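Local atomic coordinates of putative N-acetylneuraminate lyase ([Ruminococcus] gnavus ATCC 29149, PDB entry 6RB7), a protein that belongs to the dihydrodipicolinate synthetase family, assembles as four copies, and folds as a parallel beta/alpha barrel followed by further helices. Residues V60-K65 with N98-A103; V75-G79 with R92-L96; E83-Q87 with A305-L310; I151-N156 with L184-M188; E275-M280 with E323-I328. All coordinates share one frame; numbering follows the deposited sequence.

Interaction 1 (V60-K65 with N98-A103); sequences VQGLTK and NVMKVA
Gln61 and Asn98 lay their side-chain amides nearly coplanar, and in that pose Gln61 NE2 donates to Asn98 OD1 at 2.9 Å. The bond is close to straight, 164° at the hydrogen, and lies in the plane of both amides, which helps hold them in this rotation. The same Asn98 OD1 also takes Lys101 NZ, at 3.3 Å, but this second donor stands above the carbonyl plane; Asn98 ND2 meanwhile returns to Ile94 O of its own helix. Alongside, Val102 crosses the Gln61 chain at about a right angle, and its CG1 comes to 3.5 Å from Gln61 OE1. The other methyl, CG2, packs on Thr64 CB. Helices 57-70 and 89-103, which carry these groups, are successive outer helices of the beta/alpha barrel; their short segments approach to 8.3 Å at a crossing angle of -48°. Thr64 meets Val99 at right angles. Its OG1 sits beside the backbone N (chi1 -51°), from where it bonds back to Val60 O at 2.8 Å, a carbonyl that also accepts Thr64 N. This hydroxyl is thereby satisfied within its own helix although it rests against Val99 CA and CG2. On the inward side Val60 CG1 reaches across Asn98 CB at 3.5 Å and touches Val99 CG2, while Phe45 from a loop packs against Val60 and Thr64.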
# COMPACT_ATOMS: atom_id res chain seq x y z
N VAL A 60 -16.33 -17.82 -30.35
CA VAL A 60 -14.85 -17.61 -30.43
C VAL A 60 -14.46 -17.38 -31.90
O VAL A 60 -13.68 -16.46 -32.21
CB VAL A 60 -14.08 -18.78 -29.80
CG1 VAL A 60 -12.58 -18.66 -30.11
CG2 VAL A 60 -14.32 -18.93 -28.32
N GLN A 61 -14.98 -18.20 -32.82
CA GLN A 61 -14.60 -18.04 -34.23
C GLN A 61 -15.09 -16.67 -34.73
O GLN A 61 -14.33 -16.01 -35.45
CB GLN A 61 -15.15 -19.20 -35.06
CG GLN A 61 -14.52 -20.51 -34.72
CD GLN A 61 -15.06 -21.63 -35.58
OE1 GLN A 61 -15.64 -21.37 -36.66
NE2 GLN A 61 -14.94 -22.85 -35.08
N GLY A 62 -16.28 -16.24 -34.31
CA GLY A 62 -16.84 -14.93 -34.69
C GLY A 62 -15.92 -13.80 -34.26
O GLY A 62 -15.62 -12.88 -35.05
N LEU A 63 -15.50 -13.84 -33.00
CA LEU A 63 -14.64 -12.75 -32.49
C LEU A 63 -13.26 -12.79 -33.16
O LEU A 63 -12.70 -11.72 -33.44
CB LEU A 63 -14.55 -12.83 -30.96
CG LEU A 63 -13.79 -11.67 -30.33
CD1 LEU A 63 -14.49 -10.34 -30.56
CD2 LEU A 63 -13.61 -11.91 -28.84
N THR A 64 -12.75 -13.95 -33.50
CA THR A 64 -11.44 -14.06 -34.18
C THR A 64 -11.56 -13.42 -35.57
O THR A 64 -10.70 -12.64 -35.97
CB THR A 64 -10.96 -15.51 -34.27
OG1 THR A 64 -11.01 -16.13 -32.99
CG2 THR A 64 -9.59 -15.59 -34.88
N LYS A 65 -12.63 -13.75 -36.31
CA LYS A 65 -12.81 -13.20 -37.67
C LYS A 65 -12.97 -11.68 -37.59
O LYS A 65 -12.50 -10.96 -38.51
CB LYS A 65 -14.00 -13.87 -38.33
CG LYS A 65 -13.75 -15.33 -38.63
CD LYS A 65 -14.88 -16.05 -39.33
CE LYS A 65 -16.13 -16.13 -38.48
NZ LYS A 65 -17.25 -16.82 -39.17
N ASN A 98 -10.36 -22.79 -31.23
CA ASN A 98 -11.30 -22.06 -32.12
C ASN A 98 -10.68 -20.79 -32.66
O ASN A 98 -10.96 -20.44 -33.80
CB ASN A 98 -12.64 -21.91 -31.43
CG ASN A 98 -13.40 -23.23 -31.46
OD1 ASN A 98 -13.91 -23.61 -32.52
ND2 ASN A 98 -13.41 -23.95 -30.33
N VAL A 99 -9.80 -20.12 -31.93
CA VAL A 99 -9.02 -19.00 -32.52
C VAL A 99 -8.18 -19.52 -33.68
O VAL A 99 -8.18 -18.95 -34.79
CB VAL A 99 -8.15 -18.31 -31.45
CG1 VAL A 99 -7.19 -17.33 -32.12
CG2 VAL A 99 -9.05 -17.64 -30.42
N MET A 100 -7.44 -20.58 -33.43
CA MET A 100 -6.42 -21.05 -34.41
C MET A 100 -7.14 -21.63 -35.63
O MET A 100 -6.58 -21.52 -36.71
CB MET A 100 -5.49 -22.07 -33.76
CG MET A 100 -4.63 -21.50 -32.63
SD MET A 100 -3.70 -20.01 -33.05
CE MET A 100 -2.38 -20.70 -34.04
N LYS A 101 -8.36 -22.14 -35.44
CA LYS A 101 -9.18 -22.75 -36.53
C LYS A 101 -9.43 -21.71 -37.60
O LYS A 101 -9.55 -22.15 -38.78
CB LYS A 101 -10.54 -23.24 -36.04
CG LYS A 101 -10.68 -24.70 -35.68
CD LYS A 101 -12.10 -25.22 -35.89
CE LYS A 101 -12.39 -26.50 -35.13
NZ LYS A 101 -12.42 -26.30 -33.66
N VAL A 102 -9.62 -20.43 -37.27
CA VAL A 102 -10.18 -19.48 -38.29
C VAL A 102 -9.23 -18.33 -38.47
O VAL A 102 -9.53 -17.48 -39.34
CB VAL A 102 -11.59 -18.95 -37.96
CG1 VAL A 102 -12.61 -20.07 -37.97
CG2 VAL A 102 -11.62 -18.26 -36.65
N ALA A 103 -8.11 -18.24 -37.76
CA ALA A 103 -7.23 -17.07 -37.89
C ALA A 103 -6.50 -17.07 -39.24
O ALA A 103 -6.03 -15.99 -39.68
CB ALA A 103 -6.27 -17.03 -36.74

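Interaction 2 (V75-G79 with R92-L96); sequences VYVNG and RKIVL
Val77 and Val95 pass flank to flank, pointing opposite ways, their CG1 methyls meeting at 3.7 Å, and Leu96 CD1 adds a more distant contact to Val77 CG1. Here strand 74-77 receives helix 89-103 within a right-handed beta-alpha-beta unit that continues into strand 108-112. Asn78, just past the strand end, belongs to the same close-packed part: its OD1 presses against Val95 CG1 at 3.6 Å, and its amide lies along Arg92 CB and CG. Its ND2 gives a weak bond to Arg92 O at 3.0 Å, bent to 134°. The looser side is beside Arg92 NE, where a water accepts from that nitrogen at 2.9 Å and, weakly, from Asn78 ND2. The amide and guanidinium planes are 63° apart, so they do not stack, and the stronger partners of Arg92 NH2, Ala114 O and His112 O, lie outside this contact. Asn78 thus packs closely but is only weakly hydrogen-bonded across it, which implies that shape carries more of the contact than polar bonding.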
# COMPACT_ATOMS: atom_id res chain seq x y z
N VAL A 75 -3.71 -11.22 -31.48
CA VAL A 75 -4.64 -11.35 -30.34
C VAL A 75 -3.90 -11.98 -29.16
O VAL A 75 -2.98 -12.86 -29.35
CB VAL A 75 -5.92 -12.11 -30.64
CG1 VAL A 75 -6.84 -11.29 -31.52
CG2 VAL A 75 -5.66 -13.48 -31.25
N TYR A 76 -4.26 -11.55 -27.97
CA TYR A 76 -3.72 -12.03 -26.68
C TYR A 76 -4.84 -12.84 -26.05
O TYR A 76 -5.84 -12.29 -25.61
CB TYR A 76 -3.26 -10.84 -25.83
CG TYR A 76 -2.86 -11.22 -24.43
CD1 TYR A 76 -1.67 -11.88 -24.19
CD2 TYR A 76 -3.62 -10.84 -23.35
CE1 TYR A 76 -1.28 -12.21 -22.90
CE2 TYR A 76 -3.25 -11.19 -22.05
CZ TYR A 76 -2.09 -11.88 -21.84
OH TYR A 76 -1.74 -12.20 -20.57
N VAL A 77 -4.69 -14.17 -26.09
CA VAL A 77 -5.81 -15.09 -25.80
C VAL A 77 -5.72 -15.65 -24.38
O VAL A 77 -4.63 -16.05 -23.94
CB VAL A 77 -5.79 -16.20 -26.85
CG1 VAL A 77 -6.96 -17.15 -26.62
CG2 VAL A 77 -5.78 -15.65 -28.25
N ASN A 78 -6.86 -15.74 -23.70
CA ASN A 78 -6.99 -16.35 -22.36
C ASN A 78 -6.14 -15.57 -21.35
O ASN A 78 -5.65 -16.18 -20.40
CB ASN A 78 -6.64 -17.85 -22.37
CG ASN A 78 -7.65 -18.67 -23.12
OD1 ASN A 78 -8.85 -18.39 -23.05
ND2 ASN A 78 -7.17 -19.68 -23.85
N GLY A 79 -6.07 -14.25 -21.50
CA GLY A 79 -5.59 -13.37 -20.43
C GLY A 79 -6.67 -13.13 -19.38
O GLY A 79 -7.78 -13.69 -19.47
N ARG A 92 -10.11 -23.17 -21.67
CA ARG A 92 -9.03 -22.39 -22.31
C ARG A 92 -8.52 -23.12 -23.56
O ARG A 92 -8.13 -22.44 -24.55
CB ARG A 92 -7.95 -22.08 -21.29
CG ARG A 92 -8.47 -21.07 -20.27
CD ARG A 92 -7.56 -20.91 -19.07
NE ARG A 92 -6.33 -20.23 -19.35
CZ ARG A 92 -5.48 -19.80 -18.41
NH1 ARG A 92 -5.77 -20.02 -17.13
NH2 ARG A 92 -4.39 -19.14 -18.77
N LYS A 93 -8.48 -24.44 -23.55
CA LYS A 93 -8.11 -25.20 -24.75
C LYS A 93 -9.14 -24.97 -25.85
O LYS A 93 -8.73 -24.72 -27.00
CB LYS A 93 -8.04 -26.69 -24.43
CG LYS A 93 -6.82 -27.09 -23.62
CD LYS A 93 -6.79 -28.58 -23.39
CE LYS A 93 -5.58 -29.04 -22.62
NZ LYS A 93 -5.66 -30.51 -22.35
N ILE A 94 -10.43 -25.02 -25.52
CA ILE A 94 -11.50 -24.81 -26.52
C ILE A 94 -11.37 -23.40 -27.12
O ILE A 94 -11.44 -23.25 -28.35
CB ILE A 94 -12.87 -25.09 -25.91
CG1 ILE A 94 -12.97 -26.60 -25.59
CG2 ILE A 94 -13.97 -24.63 -26.87
CD1 ILE A 94 -14.13 -26.95 -24.74
N VAL A 95 -11.11 -22.39 -26.29
CA VAL A 95 -10.96 -21.03 -26.85
C VAL A 95 -9.82 -21.03 -27.87
O VAL A 95 -9.99 -20.53 -29.00
CB VAL A 95 -10.73 -19.99 -25.73
CG1 VAL A 95 -10.31 -18.67 -26.31
CG2 VAL A 95 -11.96 -19.86 -24.84
N LEU A 96 -8.64 -21.51 -27.48
CA LEU A 96 -7.45 -21.36 -28.34
C LEU A 96 -7.63 -22.20 -29.63
O LEU A 96 -7.26 -21.72 -30.69
CB LEU A 96 -6.18 -21.72 -27.59
CG LEU A 96 -4.91 -21.52 -28.38
CD1 LEU A 96 -4.70 -20.02 -28.72
CD2 LEU A 96 -3.73 -22.04 -27.59
O HOH W 1 -4.79 -20.60 -21.82

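Interaction 3 (E83-Q87 with A305-L310); sequences ECIYQ and AVREPL
A 3-10 turn at residues 84-86 and an irregular run at 305-310, bent by a cis peptide before Pro309, pass with the CA atoms of Tyr86 and Arg307 6.8 Å apart. Two bonds join them, and both use Arg307. Its backbone N donates to Glu83 OE1 at 2.9 Å, meeting the carboxylate on its syn side though 28° out of plane, and its NH1 donates to Tyr86 O at 2.9 Å with an angle of 167°. For the second bond CG lies opposite the backbone N (chi1 -178°) and the chain bends at chi3, which brings the edge of the guanidinium to the carbonyl. NH1 also pairs with Asp91 and NH2 with Gly53 O, so the group is held from several sides. In fold terms, the loop between strand 74-77 and helix 89-103 of the beta/alpha barrel is here joined to the connection between the C-terminal helices 287-299 and 317-335. Glu83 strengthens that tie: OE1 is also hydrogen-bonded to Tyr49 OH, and OE2 forms a salt bridge with Lys292. Pro309 and Leu310 approach the Tyr86 ring from the same side, Pro309 CD 3.6 Å from CE1 and Leu310 CG 3.5 Å from CE2, while Ile85 CG2 lies over the other face, toward its rim. Asn117 of a second subunit also donates to Tyr86 O, placing the contact at a subunit boundary.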
# COMPACT_ATOMS: atom_id res chain seq x y z
N GLU A 83 -11.03 -13.52 -19.05
CA GLU A 83 -11.66 -14.21 -17.90
C GLU A 83 -10.92 -15.50 -17.55
O GLU A 83 -11.53 -16.41 -17.02
CB GLU A 83 -13.15 -14.41 -18.14
CG GLU A 83 -13.86 -13.09 -18.35
CD GLU A 83 -15.33 -13.18 -18.74
OE1 GLU A 83 -16.03 -14.02 -18.16
OE2 GLU A 83 -15.78 -12.35 -19.56
N CYS A 84 -9.61 -15.55 -17.76
CA CYS A 84 -8.86 -16.81 -17.57
C CYS A 84 -8.94 -17.27 -16.12
O CYS A 84 -8.96 -18.49 -15.88
CB CYS A 84 -7.41 -16.74 -18.01
SG CYS A 84 -6.36 -15.61 -17.08
N ILE A 85 -8.97 -16.34 -15.17
CA ILE A 85 -9.05 -16.65 -13.72
C ILE A 85 -10.25 -17.58 -13.50
O ILE A 85 -10.23 -18.40 -12.62
CB ILE A 85 -9.19 -15.31 -12.94
CG1 ILE A 85 -7.93 -14.46 -13.15
CG2 ILE A 85 -9.48 -15.54 -11.45
CD1 ILE A 85 -6.71 -15.08 -12.57
N TYR A 86 -11.31 -17.41 -14.29
CA TYR A 86 -12.62 -18.03 -14.08
C TYR A 86 -12.84 -19.25 -14.99
O TYR A 86 -13.96 -19.81 -15.00
CB TYR A 86 -13.73 -17.01 -14.27
CG TYR A 86 -13.51 -15.75 -13.47
CD1 TYR A 86 -13.38 -15.82 -12.09
CD2 TYR A 86 -13.30 -14.54 -14.08
CE1 TYR A 86 -13.10 -14.70 -11.33
CE2 TYR A 86 -13.08 -13.40 -13.33
CZ TYR A 86 -12.96 -13.47 -11.96
OH TYR A 86 -12.66 -12.35 -11.22
N GLN A 87 -11.82 -19.67 -15.74
CA GLN A 87 -11.96 -20.72 -16.76
C GLN A 87 -11.19 -21.95 -16.34
O GLN A 87 -10.19 -21.82 -15.62
CB GLN A 87 -11.55 -20.22 -18.13
CG GLN A 87 -12.63 -19.30 -18.67
CD GLN A 87 -12.29 -18.68 -19.99
OE1 GLN A 87 -11.23 -18.95 -20.56
NE2 GLN A 87 -13.19 -17.85 -20.50
N ALA A 305 -22.42 -13.41 -21.68
CA ALA A 305 -22.36 -12.63 -20.43
C ALA A 305 -20.90 -12.64 -19.95
O ALA A 305 -20.00 -13.06 -20.69
CB ALA A 305 -23.24 -13.30 -19.41
N VAL A 306 -20.68 -12.17 -18.75
CA VAL A 306 -19.39 -12.39 -18.06
C VAL A 306 -19.60 -13.48 -17.02
O VAL A 306 -20.73 -13.69 -16.52
CB VAL A 306 -18.83 -11.11 -17.40
CG1 VAL A 306 -18.33 -10.14 -18.46
CG2 VAL A 306 -19.79 -10.47 -16.44
N ARG A 307 -18.53 -14.20 -16.72
CA ARG A 307 -18.64 -15.35 -15.78
C ARG A 307 -18.62 -14.85 -14.34
O ARG A 307 -17.72 -14.08 -13.95
CB ARG A 307 -17.54 -16.36 -16.05
CG ARG A 307 -17.65 -17.58 -15.14
CD ARG A 307 -16.81 -18.75 -15.63
NE ARG A 307 -17.47 -19.36 -16.78
CZ ARG A 307 -16.96 -20.42 -17.40
NH1 ARG A 307 -15.78 -20.89 -17.03
NH2 ARG A 307 -17.59 -20.96 -18.44
N GLU A 308 -19.55 -15.35 -13.53
CA GLU A 308 -19.58 -15.05 -12.08
C GLU A 308 -18.30 -15.57 -11.46
O GLU A 308 -17.88 -16.69 -11.74
CB GLU A 308 -20.82 -15.67 -11.45
CG GLU A 308 -22.09 -14.93 -11.86
CD GLU A 308 -23.32 -15.12 -10.99
OE1 GLU A 308 -23.19 -15.25 -9.76
OE2 GLU A 308 -24.43 -15.10 -11.57
N PRO A 309 -17.64 -14.82 -10.55
CA PRO A 309 -18.23 -13.66 -9.89
C PRO A 309 -18.23 -12.28 -10.52
O PRO A 309 -18.69 -11.33 -9.87
CB PRO A 309 -17.42 -13.63 -8.58
CG PRO A 309 -16.04 -14.13 -9.02
CD PRO A 309 -16.38 -15.26 -9.96
N LEU A 310 -17.76 -12.14 -11.74
CA LEU A 310 -17.84 -10.81 -12.38
C LEU A 310 -19.32 -10.42 -12.42
O LEU A 310 -20.17 -11.24 -12.79
CB LEU A 310 -17.26 -10.84 -13.78
CG LEU A 310 -15.77 -11.16 -13.86
CD1 LEU A 310 -15.35 -11.17 -15.31
CD2 LEU A 310 -14.97 -10.14 -13.05

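Interaction 4 (I151-N156 with L184-M188); sequences IAQYWN and LFVEM
Met188 folds back through two successive bends (chi2 -52°, chi3 -54°), which carries its sulfur to the edge of the Trp155 indole and its methyl to the base of the same side chain. The result is a Met-aromatic contact between two neighbouring outer helices of the beta/alpha barrel, 148-160 and 182-188, whose short segments run 34° from parallel with axes 10.5 Å apart. Met188 SD lies in the plane of the indole, 5.3 Å from the centroid of the six-membered ring, and so faces the ring hydrogens instead of the pi cloud. Met188 CG approaches the same edge near Trp155 CE3. Ile151 CG2, from the same helix as the indole, lies over one face toward its rim, and Trp155 NE1 donates to Ile139 O, which helps set the tilt of the ring. Leu184 comes across at about a right angle, its CD2 touching both Trp155 CZ3, at 3.8 Å, and Ile151 CG2, at 3.9 Å. Its other methyl, CD1, rests against Ala152 CB. The CA atoms of the two segments come nearest at Ala152 and Met188, 6.6 Å apart. Ile169 of strand 166-171 lies against both Trp155 and Met188, linking the helix pair to the sheet. Beside Ala152, Met188 SD is 3.8 Å from both CA and CB, while Met188 CE reaches Trp155 CB at 3.7 Å.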
# COMPACT_ATOMS: atom_id res chain seq x y z
N ILE A 151 8.96 -17.71 -8.29
CA ILE A 151 8.34 -17.09 -9.50
C ILE A 151 9.11 -17.52 -10.75
O ILE A 151 8.50 -17.95 -11.75
CB ILE A 151 8.25 -15.58 -9.36
CG1 ILE A 151 7.45 -15.18 -8.14
CG2 ILE A 151 7.65 -15.01 -10.65
CD1 ILE A 151 7.44 -13.71 -7.79
N ALA A 152 10.45 -17.44 -10.71
CA ALA A 152 11.28 -17.87 -11.85
C ALA A 152 11.06 -19.35 -12.13
O ALA A 152 10.96 -19.74 -13.30
CB ALA A 152 12.74 -17.59 -11.59
N GLN A 153 10.96 -20.16 -11.09
CA GLN A 153 10.79 -21.64 -11.30
C GLN A 153 9.44 -21.86 -12.00
O GLN A 153 9.38 -22.71 -12.89
CB GLN A 153 10.89 -22.37 -9.95
CG GLN A 153 10.45 -23.82 -10.00
CD GLN A 153 10.36 -24.45 -8.62
OE1 GLN A 153 11.03 -24.04 -7.68
NE2 GLN A 153 9.49 -25.43 -8.46
N TYR A 154 8.40 -21.13 -11.61
CA TYR A 154 7.06 -21.27 -12.21
C TYR A 154 7.14 -20.92 -13.70
O TYR A 154 6.75 -21.71 -14.57
CB TYR A 154 6.10 -20.37 -11.47
CG TYR A 154 4.70 -20.18 -12.00
CD1 TYR A 154 3.71 -21.14 -11.85
CD2 TYR A 154 4.32 -18.95 -12.54
CE1 TYR A 154 2.39 -20.87 -12.20
CE2 TYR A 154 3.01 -18.68 -12.92
CZ TYR A 154 2.03 -19.64 -12.74
OH TYR A 154 0.72 -19.40 -13.04
N TRP A 155 7.68 -19.74 -14.02
CA TRP A 155 7.78 -19.31 -15.44
C TRP A 155 8.66 -20.27 -16.24
O TRP A 155 8.32 -20.59 -17.38
CB TRP A 155 8.26 -17.88 -15.53
CG TRP A 155 7.24 -16.88 -15.07
CD1 TRP A 155 5.89 -17.01 -15.09
CD2 TRP A 155 7.51 -15.56 -14.56
NE1 TRP A 155 5.31 -15.85 -14.64
CE2 TRP A 155 6.28 -14.94 -14.35
CE3 TRP A 155 8.68 -14.83 -14.31
CZ2 TRP A 155 6.16 -13.65 -13.81
CZ3 TRP A 155 8.57 -13.56 -13.81
CH2 TRP A 155 7.32 -12.98 -13.56
N ASN A 156 9.79 -20.67 -15.68
CA ASN A 156 10.71 -21.57 -16.39
C ASN A 156 10.04 -22.93 -16.60
O ASN A 156 10.33 -23.58 -17.65
CB ASN A 156 12.08 -21.62 -15.74
CG ASN A 156 12.91 -20.39 -16.05
OD1 ASN A 156 13.61 -19.88 -15.14
ND2 ASN A 156 12.85 -19.93 -17.28
N LEU A 184 14.73 -10.05 -10.96
CA LEU A 184 14.00 -11.22 -11.49
C LEU A 184 14.05 -11.19 -13.01
O LEU A 184 14.17 -12.26 -13.63
CB LEU A 184 12.59 -11.23 -10.93
CG LEU A 184 11.69 -12.35 -11.42
CD1 LEU A 184 12.25 -13.74 -11.29
CD2 LEU A 184 10.35 -12.26 -10.69
N PHE A 185 14.01 -10.00 -13.63
CA PHE A 185 14.08 -9.93 -15.10
C PHE A 185 15.47 -10.38 -15.58
O PHE A 185 15.53 -11.09 -16.58
CB PHE A 185 13.63 -8.56 -15.56
CG PHE A 185 13.46 -8.41 -17.05
CD1 PHE A 185 12.97 -9.43 -17.86
CD2 PHE A 185 13.69 -7.17 -17.64
CE1 PHE A 185 12.77 -9.21 -19.21
CE2 PHE A 185 13.52 -6.98 -18.99
CZ PHE A 185 13.06 -8.00 -19.77
N VAL A 186 16.53 -10.00 -14.87
CA VAL A 186 17.89 -10.50 -15.21
C VAL A 186 17.87 -12.02 -15.21
O VAL A 186 18.37 -12.65 -16.17
CB VAL A 186 18.96 -9.94 -14.26
CG1 VAL A 186 20.28 -10.70 -14.44
CG2 VAL A 186 19.17 -8.44 -14.48
N GLU A 187 17.31 -12.63 -14.15
CA GLU A 187 17.29 -14.10 -14.06
C GLU A 187 16.50 -14.66 -15.25
O GLU A 187 16.90 -15.66 -15.86
CB GLU A 187 16.73 -14.49 -12.70
CG GLU A 187 16.66 -15.97 -12.50
CD GLU A 187 17.99 -16.64 -12.18
OE1 GLU A 187 19.06 -15.96 -12.18
OE2 GLU A 187 17.94 -17.85 -11.93
N MET A 188 15.35 -14.09 -15.56
CA MET A 188 14.50 -14.65 -16.62
C MET A 188 15.14 -14.47 -18.01
O MET A 188 14.86 -15.30 -18.88
CB MET A 188 13.11 -14.00 -16.61
CG MET A 188 12.31 -14.38 -15.39
SD MET A 188 12.21 -16.20 -15.09
CE MET A 188 11.59 -16.76 -16.66

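Interaction 5 (E275-M280 with E323-I328); sequences EIIYKM and EAAQMI
Lys279 NZ reaches Glu323 OE1 at 2.9 Å in a salt bridge that spans the outer side of two helices. The ammonium meets the oxygen from above the carboxylate plane, 54° out of it, so the attraction is probably more electrostatic than directional. The lysine chain bends at chi2 and chi3 while Glu323 stays extended, and the two cross at about a right angle. Below the bridge the contact turns apolar. Lys279 CG lies 4.0 Å from Met327 SD and also leans on Ala324 CB. Met327 then extends its CE to Glu275 CG at 3.5 Å, so the methyl packs against the aliphatic part of Glu275. Deeper still, Ile276 runs counter to Met327 along its flank, with Ile276 CG1 3.7 Å from Met327 CB, and crosses Ile328 at right angles, its CG2 3.8 Å from Ile328 CG1. The segments run 168° apart, nearly antiparallel, with axes 9.5 Å from each other. They belong to helices 263-281 and 317-335 of the C-terminal helical part; helix 287-299 packs against Met280 and Ala324, and Met247 from a loop touches both Ile276 and Ile328.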
# COMPACT_ATOMS: atom_id res chain seq x y z
N GLU A 275 -11.92 8.75 -22.42
CA GLU A 275 -13.31 9.14 -22.05
C GLU A 275 -14.24 7.94 -22.19
O GLU A 275 -15.13 7.75 -21.33
CB GLU A 275 -13.70 10.31 -22.95
CG GLU A 275 -15.03 10.94 -22.64
CD GLU A 275 -15.43 12.05 -23.60
OE1 GLU A 275 -15.21 11.93 -24.88
OE2 GLU A 275 -15.97 13.06 -23.10
N ILE A 276 -14.08 7.17 -23.26
CA ILE A 276 -14.90 5.96 -23.48
C ILE A 276 -14.62 4.96 -22.36
O ILE A 276 -15.55 4.37 -21.82
CB ILE A 276 -14.65 5.39 -24.90
CG1 ILE A 276 -15.22 6.34 -25.95
CG2 ILE A 276 -15.18 3.97 -25.04
CD1 ILE A 276 -14.61 6.20 -27.29
N ILE A 277 -13.34 4.71 -22.02
CA ILE A 277 -13.03 3.75 -20.95
C ILE A 277 -13.71 4.19 -19.66
O ILE A 277 -14.31 3.35 -18.96
CB ILE A 277 -11.51 3.61 -20.77
CG1 ILE A 277 -10.87 3.01 -22.03
CG2 ILE A 277 -11.20 2.81 -19.52
CD1 ILE A 277 -9.38 3.03 -22.01
N TYR A 278 -13.62 5.48 -19.32
CA TYR A 278 -14.19 5.95 -18.04
C TYR A 278 -15.72 5.75 -18.08
O TYR A 278 -16.29 5.27 -17.05
CB TYR A 278 -13.80 7.38 -17.74
CG TYR A 278 -12.31 7.64 -17.77
CD1 TYR A 278 -11.38 6.67 -17.41
CD2 TYR A 278 -11.82 8.84 -18.24
CE1 TYR A 278 -10.03 6.91 -17.49
CE2 TYR A 278 -10.46 9.11 -18.28
CZ TYR A 278 -9.56 8.14 -17.92
OH TYR A 278 -8.22 8.35 -18.02
N LYS A 279 -16.33 5.98 -19.22
CA LYS A 279 -17.79 5.74 -19.35
C LYS A 279 -18.10 4.24 -19.16
O LYS A 279 -19.01 3.89 -18.40
CB LYS A 279 -18.28 6.25 -20.70
CG LYS A 279 -19.79 6.06 -20.93
CD LYS A 279 -20.65 6.82 -19.99
CE LYS A 279 -20.47 8.31 -20.06
NZ LYS A 279 -21.56 8.98 -19.29
N MET A 280 -17.34 3.36 -19.78
CA MET A 280 -17.62 1.93 -19.66
C MET A 280 -17.43 1.49 -18.21
O MET A 280 -18.13 0.60 -17.77
CB MET A 280 -16.72 1.11 -20.56
CG MET A 280 -16.94 1.44 -22.02
SD MET A 280 -16.18 0.27 -23.18
CE MET A 280 -14.44 0.49 -22.76
N GLU A 323 -24.61 4.85 -24.62
CA GLU A 323 -23.80 6.09 -24.69
C GLU A 323 -22.37 5.74 -25.11
O GLU A 323 -21.84 6.40 -26.05
CB GLU A 323 -23.84 6.82 -23.37
CG GLU A 323 -23.17 8.16 -23.44
CD GLU A 323 -23.33 9.01 -22.18
OE1 GLU A 323 -23.75 8.44 -21.12
OE2 GLU A 323 -22.98 10.22 -22.24
N ALA A 324 -21.76 4.76 -24.48
CA ALA A 324 -20.37 4.38 -24.82
C ALA A 324 -20.29 3.88 -26.26
O ALA A 324 -19.34 4.23 -26.97
CB ALA A 324 -19.83 3.36 -23.86
N ALA A 325 -21.26 3.08 -26.70
CA ALA A 325 -21.29 2.58 -28.09
C ALA A 325 -21.36 3.75 -29.07
O ALA A 325 -20.64 3.74 -30.05
CB ALA A 325 -22.43 1.60 -28.28
N GLN A 326 -22.18 4.76 -28.78
CA GLN A 326 -22.29 5.95 -29.64
C GLN A 326 -20.98 6.75 -29.60
O GLN A 326 -20.55 7.27 -30.66
CB GLN A 326 -23.50 6.82 -29.25
CG GLN A 326 -23.69 7.97 -30.23
CD GLN A 326 -24.12 7.47 -31.58
OE1 GLN A 326 -25.01 6.64 -31.67
NE2 GLN A 326 -23.48 7.95 -32.63
N MET A 327 -20.35 6.87 -28.42
CA MET A 327 -19.08 7.61 -28.32
C MET A 327 -18.03 6.96 -29.24
O MET A 327 -17.22 7.69 -29.88
CB MET A 327 -18.56 7.65 -26.88
CG MET A 327 -19.45 8.48 -25.98
SD MET A 327 -19.18 8.19 -24.22
CE MET A 327 -17.59 8.96 -24.01
N ILE A 328 -18.02 5.64 -29.30
CA ILE A 328 -17.05 4.91 -30.17
C ILE A 328 -17.38 5.25 -31.63
O ILE A 328 -16.45 5.55 -32.39
CB ILE A 328 -17.13 3.40 -29.86
CG1 ILE A 328 -16.52 3.13 -28.48
CG2 ILE A 328 -16.44 2.60 -30.93
CD1 ILE A 328 -16.93 1.80 -27.88

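Interactions 1 and 2 share helix 89-103 and touch through Val60 and Val95: interaction 2 joins that helix to its strand with valines and a buried, weakly bonded asparagine, whereas interaction 1, nearer the surface, pairs it with helix 57-70 through a well-formed amide-amide bond beside valines. Interaction 3 meets interaction 2 where Gln87 packs on Arg92, and is buried yet the most polar of the set, its two cross-segment bonds both using Arg307. Interactions 4 and 5 lie on opposite sides of the chain's centre, their centres 38 Å apart. The first is a buried, apolar fit between barrel helices; the second, among the C-terminal helices, grades from isoleucines inside to a salt bridge outside. Interactions 3 and 4 both border the second subunit.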